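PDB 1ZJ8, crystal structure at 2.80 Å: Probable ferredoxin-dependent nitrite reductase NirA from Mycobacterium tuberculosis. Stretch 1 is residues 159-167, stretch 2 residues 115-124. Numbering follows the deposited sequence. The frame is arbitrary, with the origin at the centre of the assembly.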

ATOM      1  N   ARG A 159     -20.173 -13.841   1.945  1.00 51.94           N
ATOM      2  CA  ARG A 159     -20.750 -14.671   2.960  1.00 52.44           C
ATOM      3  C   ARG A 159     -19.672 -15.505   3.697  1.00 52.38           C
ATOM      4  O   ARG A 159     -19.692 -15.592   4.933  1.00 52.30           O
ATOM      5  CB  ARG A 159     -21.817 -15.536   2.286  1.00 52.81           C
ATOM      6  CG  ARG A 159     -23.062 -15.798   3.121  1.00 54.66           C
ATOM      7  CD  ARG A 159     -23.207 -17.275   3.442  1.00 57.54           C
ATOM      8  NE  ARG A 159     -23.044 -18.106   2.238  1.00 59.08           N
ATOM      9  CZ  ARG A 159     -22.124 -19.069   2.070  1.00 59.46           C
ATOM     10  NH1 ARG A 159     -21.252 -19.384   3.044  1.00 58.89           N
ATOM     11  NH2 ARG A 159     -22.090 -19.745   0.913  1.00 59.36           N
ATOM     12  N   ARG A 160     -18.730 -16.092   2.949  1.00 52.30           N
ATOM     13  CA  ARG A 160     -17.593 -16.822   3.562  1.00 52.22           C
ATOM     14  C   ARG A 160     -16.607 -15.882   4.267  1.00 52.10           C
ATOM     15  O   ARG A 160     -16.048 -16.222   5.311  1.00 52.09           O
ATOM     16  CB  ARG A 160     -16.809 -17.631   2.525  1.00 52.14           C
ATOM     17  CG  ARG A 160     -17.634 -18.598   1.716  1.00 52.37           C
ATOM     18  CD  ARG A 160     -16.834 -19.821   1.296  1.00 52.74           C
ATOM     19  NE  ARG A 160     -17.185 -20.247  -0.060  1.00 53.91           N
ATOM     20  CZ  ARG A 160     -16.763 -21.369  -0.652  1.00 54.17           C
ATOM     21  NH1 ARG A 160     -15.961 -22.222  -0.022  1.00 54.39           N
ATOM     22  NH2 ARG A 160     -17.141 -21.642  -1.893  1.00 53.54           N
ATOM     23  N   LEU A 161     -16.376 -14.715   3.667  1.00 51.92           N
ATOM     24  CA  LEU A 161     -15.511 -13.694   4.252  1.00 51.78           C
ATOM     25  C   LEU A 161     -16.063 -13.182   5.566  1.00 51.81           C
ATOM     26  O   LEU A 161     -15.325 -13.052   6.548  1.00 51.92           O
ATOM     27  CB  LEU A 161     -15.409 -12.500   3.323  1.00 51.57           C
ATOM     28  CG  LEU A 161     -14.592 -12.700   2.068  1.00 52.00           C
ATOM     29  CD1 LEU A 161     -14.701 -11.425   1.251  1.00 52.44           C
ATOM     30  CD2 LEU A 161     -13.136 -13.032   2.393  1.00 51.95           C
ATOM     31  N   ASP A 162     -17.358 -12.861   5.563  1.00 51.76           N
ATOM     32  CA  ASP A 162     -18.047 -12.398   6.765  1.00 51.39           C
ATOM     33  C   ASP A 162     -18.061 -13.467   7.845  1.00 51.14           C
ATOM     34  O   ASP A 162     -18.055 -13.139   9.022  1.00 51.29           O
ATOM     35  CB  ASP A 162     -19.490 -11.992   6.445  1.00 51.73           C
ATOM     36  CG  ASP A 162     -20.209 -11.388   7.646  1.00 52.04           C
ATOM     37  OD1 ASP A 162     -19.786 -10.306   8.104  1.00 52.82           O
ATOM     38  OD2 ASP A 162     -21.193 -11.997   8.132  1.00 53.06           O
ATOM     39  N   ASP A 163     -18.067 -14.740   7.449  1.00 50.83           N
ATOM     40  CA  ASP A 163     -18.093 -15.835   8.409  1.00 50.18           C
ATOM     41  C   ASP A 163     -16.768 -15.972   9.160  1.00 49.60           C
ATOM     42  O   ASP A 163     -16.656 -16.798  10.070  1.00 49.65           O
ATOM     43  CB  ASP A 163     -18.478 -17.157   7.720  1.00 50.56           C
ATOM     44  CG  ASP A 163     -18.992 -18.218   8.711  1.00 52.03           C
ATOM     45  OD1 ASP A 163     -19.758 -17.852   9.641  1.00 54.32           O
ATOM     46  OD2 ASP A 163     -18.635 -19.419   8.569  1.00 54.34           O
ATOM     47  N   VAL A 164     -15.765 -15.173   8.778  1.00 48.92           N
ATOM     48  CA  VAL A 164     -14.497 -15.077   9.535  1.00 48.27           C
ATOM     49  C   VAL A 164     -14.111 -13.622   9.872  1.00 47.59           C
ATOM     50  O   VAL A 164     -12.952 -13.335  10.160  1.00 47.51           O
ATOM     51  CB  VAL A 164     -13.316 -15.774   8.782  1.00 48.19           C
ATOM     52  CG1 VAL A 164     -13.429 -17.290   8.870  1.00 47.37           C
ATOM     53  CG2 VAL A 164     -13.260 -15.315   7.334  1.00 48.65           C
ATOM     54  N   GLY A 165     -15.081 -12.713   9.833  1.00 46.76           N
ATOM     55  CA  GLY A 165     -14.868 -11.322  10.255  1.00 46.34           C
ATOM     56  C   GLY A 165     -14.304 -10.343   9.235  1.00 45.76           C
ATOM     57  O   GLY A 165     -13.911  -9.220   9.588  1.00 45.45           O
ATOM     58  N   LEU A 166     -14.268 -10.755   7.971  1.00 45.18           N
ATOM     59  CA  LEU A 166     -13.668  -9.939   6.917  1.00 44.77           C
ATOM     60  C   LEU A 166     -14.715  -9.297   6.014  1.00 44.41           C
ATOM     61  O   LEU A 166     -15.804  -9.824   5.834  1.00 44.47           O
ATOM     62  CB  LEU A 166     -12.696 -10.786   6.087  1.00 44.77           C
ATOM     63  CG  LEU A 166     -11.457 -11.280   6.854  1.00 43.94           C
ATOM     64  CD1 LEU A 166     -10.907 -12.558   6.250  1.00 43.67           C
ATOM     65  CD2 LEU A 166     -10.390 -10.191   6.882  1.00 43.34           C
ATOM     66  N   GLN A 167     -14.355  -8.150   5.452  1.00 44.14           N
ATOM     67  CA  GLN A 167     -15.228  -7.372   4.596  1.00 43.89           C
ATOM     68  C   GLN A 167     -14.403  -6.691   3.485  1.00 43.80           C
ATOM     69  O   GLN A 167     -13.168  -6.676   3.536  1.00 43.73           O
ATOM     70  CB  GLN A 167     -15.994  -6.332   5.422  1.00 43.85           C
ATOM     71  CG  GLN A 167     -15.140  -5.474   6.380  1.00 43.96           C
ATOM     72  CD  GLN A 167     -15.953  -4.343   7.059  1.00 43.76           C
ATOM     73  OE1 GLN A 167     -16.658  -3.585   6.393  1.00 41.88           O
ATOM     74  NE2 GLN A 167     -15.848  -4.239   8.383  1.00 43.08           N
TER
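Stretch 2 (115-124) ALSAAALRTL

Stretch 2 begins as a strand at Ala115 and Leu116, passes Ser117, and runs on as a helix from Ala118 through Leu124. Ser117 holds the N-cap position. Its OG accepts a hydrogen bond from Ala120 N at 3.0 Å, which secures the first turn.

Stretch 1 starts as the last part of a helix and then turns. A type I beta turn spans Asp162 to Gly165, with Gly165 N bonded to Asp162 O at 3.1 Å. Leu166 N also reaches back to Leu161 O, at 2.9 Å. This fold brings Leu161, Val164 and Leu166 to bear on the same helix.

The two stretches run in opposite senses where they touch. Leu161 lies nearest Thr123 by CA position, and Val164 lies nearest Ala120, one helical turn earlier. The CA atoms of Val164 and Ala120 are 5.3 Å apart. Ala120 offers only a CB here, and Val164 sits over it.

Val164 is the bump at the turn. Its CB sits 4.0 Å from Ala120 CB, and its CG1 comes within 4.1 Å of Ala119 O and 3.5 Å of Thr123 OG1. Thr123 OG1 donates a hydrogen bond to Ala119 O at 3.0 Å, so the helix satisfies this hydroxyl internally. Thr123 CG2 fits against the backbone and CB of Arg160, in the helix of stretch 1, 3.6 Å from Arg160 O and 4.1 Å from Arg160 CB.

Leu166 is the second bump. It fills a hollow lined by Leu116, Ala120 and Leu124. Its CD2 meets Leu116 CD2 at 3.6 Å. Its CD1 lies 3.9 Å from Ala120 CB and 3.7 Å from Leu124 CD1. Leu161 CD2 also packs on Leu124 CD1, at 3.7 Å, so this one methyl touches both leucines of stretch 1.

No hydrogen bond crosses the contact. It rests on the packing of shapes, with 328 Å² buried in total.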

ATOM      1  N   ALA A 115      -4.188  -7.903  10.221  1.00 31.20           N
ATOM      2  CA  ALA A 115      -4.286  -8.959  11.230  1.00 31.39           C
ATOM      3  C   ALA A 115      -5.359  -9.990  10.920  1.00 31.47           C
ATOM      4  O   ALA A 115      -6.500  -9.620  10.762  1.00 31.72           O
ATOM      5  CB  ALA A 115      -4.544  -8.331  12.588  1.00 31.31           C
ATOM      6  N   LEU A 116      -4.987 -11.273  10.880  1.00 31.85           N
ATOM      7  CA  LEU A 116      -5.903 -12.374  10.556  1.00 32.12           C
ATOM      8  C   LEU A 116      -5.693 -13.583  11.458  1.00 32.24           C
ATOM      9  O   LEU A 116      -4.607 -13.780  11.982  1.00 32.68           O
ATOM     10  CB  LEU A 116      -5.695 -12.853   9.123  1.00 32.61           C
ATOM     11  CG  LEU A 116      -5.684 -11.820   7.994  1.00 34.29           C
ATOM     12  CD1 LEU A 116      -5.222 -12.453   6.685  1.00 33.82           C
ATOM     13  CD2 LEU A 116      -7.073 -11.162   7.830  1.00 35.58           C
ATOM     14  N   SER A 117      -6.741 -14.392  11.623  1.00 32.37           N
ATOM     15  CA  SER A 117      -6.636 -15.660  12.333  1.00 32.70           C
ATOM     16  C   SER A 117      -6.184 -16.723  11.349  1.00 32.63           C
ATOM     17  O   SER A 117      -6.106 -16.470  10.156  1.00 32.45           O
ATOM     18  CB  SER A 117      -7.978 -16.063  12.956  1.00 33.26           C
ATOM     19  OG  SER A 117      -8.956 -16.388  11.971  1.00 34.08           O
ATOM     20  N   ALA A 118      -5.896 -17.914  11.843  1.00 32.54           N
ATOM     21  CA  ALA A 118      -5.549 -19.005  10.955  1.00 32.87           C
ATOM     22  C   ALA A 118      -6.757 -19.381  10.111  1.00 33.01           C
ATOM     23  O   ALA A 118      -6.632 -19.617   8.919  1.00 33.36           O
ATOM     24  CB  ALA A 118      -5.068 -20.193  11.755  1.00 32.97           C
ATOM     25  N   ALA A 119      -7.933 -19.417  10.738  1.00 33.67           N
ATOM     26  CA  ALA A 119      -9.198 -19.720  10.045  1.00 33.76           C
ATOM     27  C   ALA A 119      -9.489 -18.733   8.910  1.00 34.07           C
ATOM     28  O   ALA A 119      -9.908 -19.149   7.822  1.00 34.55           O
ATOM     29  CB  ALA A 119     -10.351 -19.734  11.036  1.00 33.51           C
ATOM     30  N   ALA A 120      -9.266 -17.445   9.168  1.00 34.00           N
ATOM     31  CA  ALA A 120      -9.509 -16.418   8.175  1.00 34.29           C
ATOM     32  C   ALA A 120      -8.539 -16.562   7.007  1.00 34.47           C
ATOM     33  O   ALA A 120      -8.921 -16.355   5.853  1.00 34.61           O
ATOM     34  CB  ALA A 120      -9.396 -15.023   8.808  1.00 34.10           C
ATOM     35  N   LEU A 121      -7.289 -16.909   7.309  1.00 34.93           N
ATOM     36  CA  LEU A 121      -6.260 -17.102   6.291  1.00 35.32           C
ATOM     37  C   LEU A 121      -6.591 -18.313   5.401  1.00 35.86           C
ATOM     38  O   LEU A 121      -6.363 -18.283   4.185  1.00 36.01           O
ATOM     39  CB  LEU A 121      -4.895 -17.284   6.951  1.00 35.36           C
ATOM     40  CG  LEU A 121      -3.706 -17.292   5.969  1.00 35.58           C
ATOM     41  CD1 LEU A 121      -3.398 -15.874   5.502  1.00 35.53           C
ATOM     42  CD2 LEU A 121      -2.452 -17.980   6.549  1.00 35.18           C
ATOM     43  N   ARG A 122      -7.147 -19.361   6.007  1.00 36.27           N
ATOM     44  CA  ARG A 122      -7.614 -20.528   5.264  1.00 36.58           C
ATOM     45  C   ARG A 122      -8.771 -20.206   4.308  1.00 37.03           C
ATOM     46  O   ARG A 122      -8.803 -20.691   3.162  1.00 37.15           O
ATOM     47  CB  ARG A 122      -8.036 -21.614   6.230  1.00 36.37           C
ATOM     48  CG  ARG A 122      -8.449 -22.887   5.537  1.00 36.49           C
ATOM     49  CD  ARG A 122      -8.964 -23.890   6.533  1.00 36.82           C
ATOM     50  NE  ARG A 122      -8.098 -23.993   7.705  1.00 37.01           N
ATOM     51  CZ  ARG A 122      -6.928 -24.624   7.713  1.00 38.70           C
ATOM     52  NH1 ARG A 122      -6.465 -25.212   6.600  1.00 38.73           N
ATOM     53  NH2 ARG A 122      -6.212 -24.666   8.837  1.00 38.59           N
ATOM     54  N   THR A 123      -9.716 -19.399   4.788  1.00 37.37           N
ATOM     55  CA  THR A 123     -10.854 -18.968   3.989  1.00 37.62           C
ATOM     56  C   THR A 123     -10.343 -18.193   2.766  1.00 37.98           C
ATOM     57  O   THR A 123     -10.674 -18.530   1.637  1.00 38.07           O
ATOM     58  CB  THR A 123     -11.823 -18.106   4.854  1.00 37.89           C
ATOM     59  OG1 THR A 123     -12.271 -18.870   5.995  1.00 37.26           O
ATOM     60  CG2 THR A 123     -13.037 -17.595   4.019  1.00 37.74           C
ATOM     61  N   LEU A 124      -9.505 -17.191   3.004  1.00 38.22           N
ATOM     62  CA  LEU A 124      -8.827 -16.481   1.932  1.00 38.55           C
ATOM     63  C   LEU A 124      -8.207 -17.431   0.910  1.00 38.40           C
ATOM     64  O   LEU A 124      -8.272 -17.196  -0.294  1.00 38.12           O
ATOM     65  CB  LEU A 124      -7.733 -15.595   2.519  1.00 38.70           C
ATOM     66  CG  LEU A 124      -8.148 -14.165   2.851  1.00 40.04           C
ATOM     67  CD1 LEU A 124      -9.662 -14.000   3.070  1.00 40.76           C
ATOM     68  CD2 LEU A 124      -7.376 -13.674   4.086  1.00 39.64           C
TER